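Bromo domain-containing protein (Trypanosoma brucei brucei, PDB 5K29) is of unknown function but contains a bromodomain, the fold that typically recognises acetylated lysine, and so probably binds acetyl-lysine marks on proteins such as histones. Local coordinates at residues T76-I81 with K112-I117. Sequence-based numbering, arbitrary orientation.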
ATOM      1  N   THR A  76      -2.868  -5.885  -6.845  1.00 55.85           N
ATOM      2  CA  THR A  76      -3.643  -4.637  -6.950  1.00 54.91           C
ATOM      3  C   THR A  76      -3.187  -3.575  -5.931  1.00 57.90           C
ATOM      4  O   THR A  76      -3.000  -2.414  -6.309  1.00 56.77           O
ATOM      5  CB  THR A  76      -5.146  -4.910  -6.894  1.00 57.48           C
ATOM      6  OG1 THR A  76      -5.427  -5.925  -7.846  1.00 65.20           O
ATOM      7  CG2 THR A  76      -5.979  -3.672  -7.248  1.00 58.51           C
ATOM      8  N   LEU A  77      -3.036  -3.975  -4.652  1.00 52.89           N
ATOM      9  CA  LEU A  77      -2.586  -3.127  -3.556  1.00 51.14           C
ATOM     10  C   LEU A  77      -1.200  -2.579  -3.865  1.00 53.53           C
ATOM     11  O   LEU A  77      -0.985  -1.386  -3.697  1.00 54.22           O
ATOM     12  CB  LEU A  77      -2.608  -3.872  -2.190  1.00 51.36           C
ATOM     13  CG  LEU A  77      -2.002  -3.131  -0.966  1.00 54.45           C
ATOM     14  CD1 LEU A  77      -2.707  -1.791  -0.689  1.00 55.10           C
ATOM     15  CD2 LEU A  77      -2.105  -3.992   0.305  1.00 56.67           C
ATOM     16  N   LYS A  78      -0.283  -3.427  -4.336  1.00 51.31           N
ATOM     17  CA  LYS A  78       1.070  -2.979  -4.698  1.00 50.42           C
ATOM     18  C   LYS A  78       1.051  -2.004  -5.895  1.00 55.29           C
ATOM     19  O   LYS A  78       1.819  -1.044  -5.889  1.00 55.83           O
ATOM     20  CB  LYS A  78       2.012  -4.146  -4.948  1.00 50.57           C
ATOM     21  CG  LYS A  78       2.289  -4.981  -3.709  1.00 53.52           C
ATOM     22  CD  LYS A  78       3.258  -6.100  -4.109  1.00 61.05           C
ATOM     23  CE  LYS A  78       3.923  -6.726  -2.917  1.00 73.14           C
ATOM     24  NZ  LYS A  78       4.509  -8.046  -3.260  1.00 80.26           N
ATOM     25  N   GLU A  79       0.135  -2.220  -6.873  1.00 52.12           N
ATOM     26  CA  GLU A  79      -0.049  -1.318  -8.028  1.00 52.62           C
ATOM     27  C   GLU A  79      -0.473   0.046  -7.515  1.00 55.94           C
ATOM     28  O   GLU A  79       0.165   1.032  -7.838  1.00 55.59           O
ATOM     29  CB  GLU A  79      -1.148  -1.813  -8.957  1.00 55.99           C
ATOM     30  CG  GLU A  79      -0.716  -2.803 -10.009  1.00 72.82           C
ATOM     31  CD  GLU A  79      -1.884  -3.399 -10.769  1.00 91.05           C
ATOM     32  OE1 GLU A  79      -2.967  -2.770 -10.796  1.00 97.44           O
ATOM     33  OE2 GLU A  79      -1.716  -4.496 -11.347  1.00 81.65           O
ATOM     34  N   ASP A  80      -1.497   0.092  -6.650  1.00 53.22           N
ATOM     35  CA  ASP A  80      -2.018   1.337  -6.075  1.00 52.51           C
ATOM     36  C   ASP A  80      -0.945   2.156  -5.394  1.00 55.17           C
ATOM     37  O   ASP A  80      -0.896   3.355  -5.593  1.00 55.61           O
ATOM     38  CB  ASP A  80      -3.159   1.028  -5.102  1.00 54.94           C
ATOM     39  CG  ASP A  80      -4.457   0.648  -5.776  1.00 64.55           C
ATOM     40  OD1 ASP A  80      -4.459   0.474  -7.026  1.00 66.38           O
ATOM     41  OD2 ASP A  80      -5.471   0.542  -5.072  1.00 68.73           O
ATOM     42  N   ILE A  81      -0.064   1.505  -4.626  1.00 52.02           N
ATOM     43  CA  ILE A  81       1.046   2.167  -3.954  1.00 50.80           C
ATOM     44  C   ILE A  81       2.010   2.730  -4.999  1.00 51.26           C
ATOM     45  O   ILE A  81       2.403   3.874  -4.868  1.00 51.73           O
ATOM     46  CB  ILE A  81       1.774   1.228  -2.945  1.00 54.34           C
ATOM     47  CG1 ILE A  81       0.825   0.689  -1.820  1.00 56.23           C
ATOM     48  CG2 ILE A  81       3.050   1.898  -2.344  1.00 54.60           C
ATOM     49  CD1 ILE A  81       0.185   1.736  -0.884  1.00 58.70           C
ATOM     50  N   LYS A 112       5.948  -4.354   4.444  1.00 55.33           N
ATOM     51  CA  LYS A 112       4.766  -4.693   5.267  1.00 56.01           C
ATOM     52  C   LYS A 112       3.792  -5.603   4.511  1.00 58.18           C
ATOM     53  O   LYS A 112       3.208  -6.518   5.092  1.00 57.67           O
ATOM     54  CB  LYS A 112       4.030  -3.425   5.758  1.00 58.20           C
ATOM     55  CG  LYS A 112       4.674  -2.754   6.963  1.00 68.37           C
ATOM     56  CD  LYS A 112       3.810  -2.980   8.194  1.00 83.19           C
ATOM     57  CE  LYS A 112       4.477  -2.617   9.494  1.00 99.95           C
ATOM     58  NZ  LYS A 112       4.469  -1.155   9.735  1.00114.12           N
ATOM     59  N   ILE A 113       3.649  -5.367   3.208  1.00 54.44           N
ATOM     60  CA  ILE A 113       2.788  -6.156   2.333  1.00 53.91           C
ATOM     61  C   ILE A 113       3.363  -7.559   2.203  1.00 55.84           C
ATOM     62  O   ILE A 113       2.612  -8.523   2.332  1.00 56.85           O
ATOM     63  CB  ILE A 113       2.532  -5.436   0.954  1.00 55.56           C
ATOM     64  CG1 ILE A 113       1.691  -4.128   1.161  1.00 54.14           C
ATOM     65  CG2 ILE A 113       1.834  -6.390  -0.027  1.00 56.67           C
ATOM     66  CD1 ILE A 113       1.762  -3.030   0.014  1.00 51.83           C
ATOM     67  N   ASP A 114       4.690  -7.686   2.022  1.00 53.21           N
ATOM     68  CA  ASP A 114       5.336  -9.006   1.895  1.00 54.43           C
ATOM     69  C   ASP A 114       5.353  -9.784   3.202  1.00 60.92           C
ATOM     70  O   ASP A 114       5.201 -11.010   3.179  1.00 61.36           O
ATOM     71  CB  ASP A 114       6.739  -8.920   1.283  1.00 56.41           C
ATOM     72  CG  ASP A 114       6.777  -8.493  -0.182  1.00 73.09           C
ATOM     73  OD1 ASP A 114       5.813  -8.824  -0.935  1.00 72.03           O
ATOM     74  OD2 ASP A 114       7.793  -7.871  -0.595  1.00 82.23           O
ATOM     75  N   ALA A 115       5.533  -9.079   4.342  1.00 59.33           N
ATOM     76  CA  ALA A 115       5.534  -9.682   5.678  1.00 60.95           C
ATOM     77  C   ALA A 115       4.130 -10.197   5.964  1.00 63.96           C
ATOM     78  O   ALA A 115       3.991 -11.239   6.584  1.00 65.63           O
ATOM     79  CB  ALA A 115       5.920  -8.653   6.719  1.00 62.50           C
ATOM     80  N   TYR A 116       3.089  -9.479   5.503  1.00 57.98           N
ATOM     81  CA  TYR A 116       1.718  -9.944   5.706  1.00 58.74           C
ATOM     82  C   TYR A 116       1.529 -11.321   4.986  1.00 62.94           C
ATOM     83  O   TYR A 116       1.023 -12.260   5.593  1.00 63.63           O
ATOM     84  CB  TYR A 116       0.692  -8.900   5.226  1.00 57.75           C
ATOM     85  CG  TYR A 116      -0.717  -9.456   5.199  1.00 61.39           C
ATOM     86  CD1 TYR A 116      -1.500  -9.487   6.351  1.00 63.89           C
ATOM     87  CD2 TYR A 116      -1.243 -10.020   4.037  1.00 62.87           C
ATOM     88  CE1 TYR A 116      -2.769 -10.058   6.347  1.00 65.36           C
ATOM     89  CE2 TYR A 116      -2.506 -10.606   4.026  1.00 66.04           C
ATOM     90  CZ  TYR A 116      -3.281 -10.588   5.174  1.00 74.91           C
ATOM     91  OH  TYR A 116      -4.544 -11.122   5.152  1.00 80.74           O
ATOM     92  N   ILE A 117       1.902 -11.394   3.697  1.00 58.94           N
ATOM     93  CA  ILE A 117       1.878 -12.593   2.834  1.00 60.76           C
ATOM     94  C   ILE A 117       2.693 -13.724   3.477  1.00 67.27           C
ATOM     95  O   ILE A 117       2.175 -14.830   3.615  1.00 70.05           O
ATOM     96  CB  ILE A 117       2.414 -12.251   1.419  1.00 62.55           C
ATOM     97  CG1 ILE A 117       1.488 -11.281   0.674  1.00 61.06           C
ATOM     98  CG2 ILE A 117       2.658 -13.507   0.617  1.00 66.58           C
ATOM     99  CD1 ILE A 117       2.147 -10.628  -0.586  1.00 64.58           C
TER
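I113 meets L77, I81 and K78 where helices 75-92 and 97-122, the last two of the bromodomain's four-helix bundle, pack together. Segments 76-81 and 112-117 run nearly antiparallel (172°), their axes 11.6 Å apart, so side-chain ends bridge the gap. The apolar part is built around I113. Its CD1 reaches L77 CG at 3.9 Å. More loosely, I113 CD1 approaches I81 CG1 at 4.3 Å. With CG anti to the backbone N (chi1 173°), L77 presents CG and the CD2 branch to I113. L18 and V19 of helix 12-21 also touch L77, and F105 and M110 of helix 97-122 touch I81, so this layer belongs to the bundle core. The polar part lies at its margin. The K78 chain, extended beyond CG, runs past I113 in the opposite sense, its CE 3.6 Å from I113 CG2. It meets the D114 side chain at about a right angle in a salt bridge, K78 NZ donating to D114 OD1 over 2.8 Å, on the syn side and 17° out of the carboxylate plane. One lysine thus serves both halves: CG and CE extend the apolar layer alongside I113 CG2, and its ammonium pairs with the D114 carboxylate where both residues are partly exposed, which would favour their charged forms.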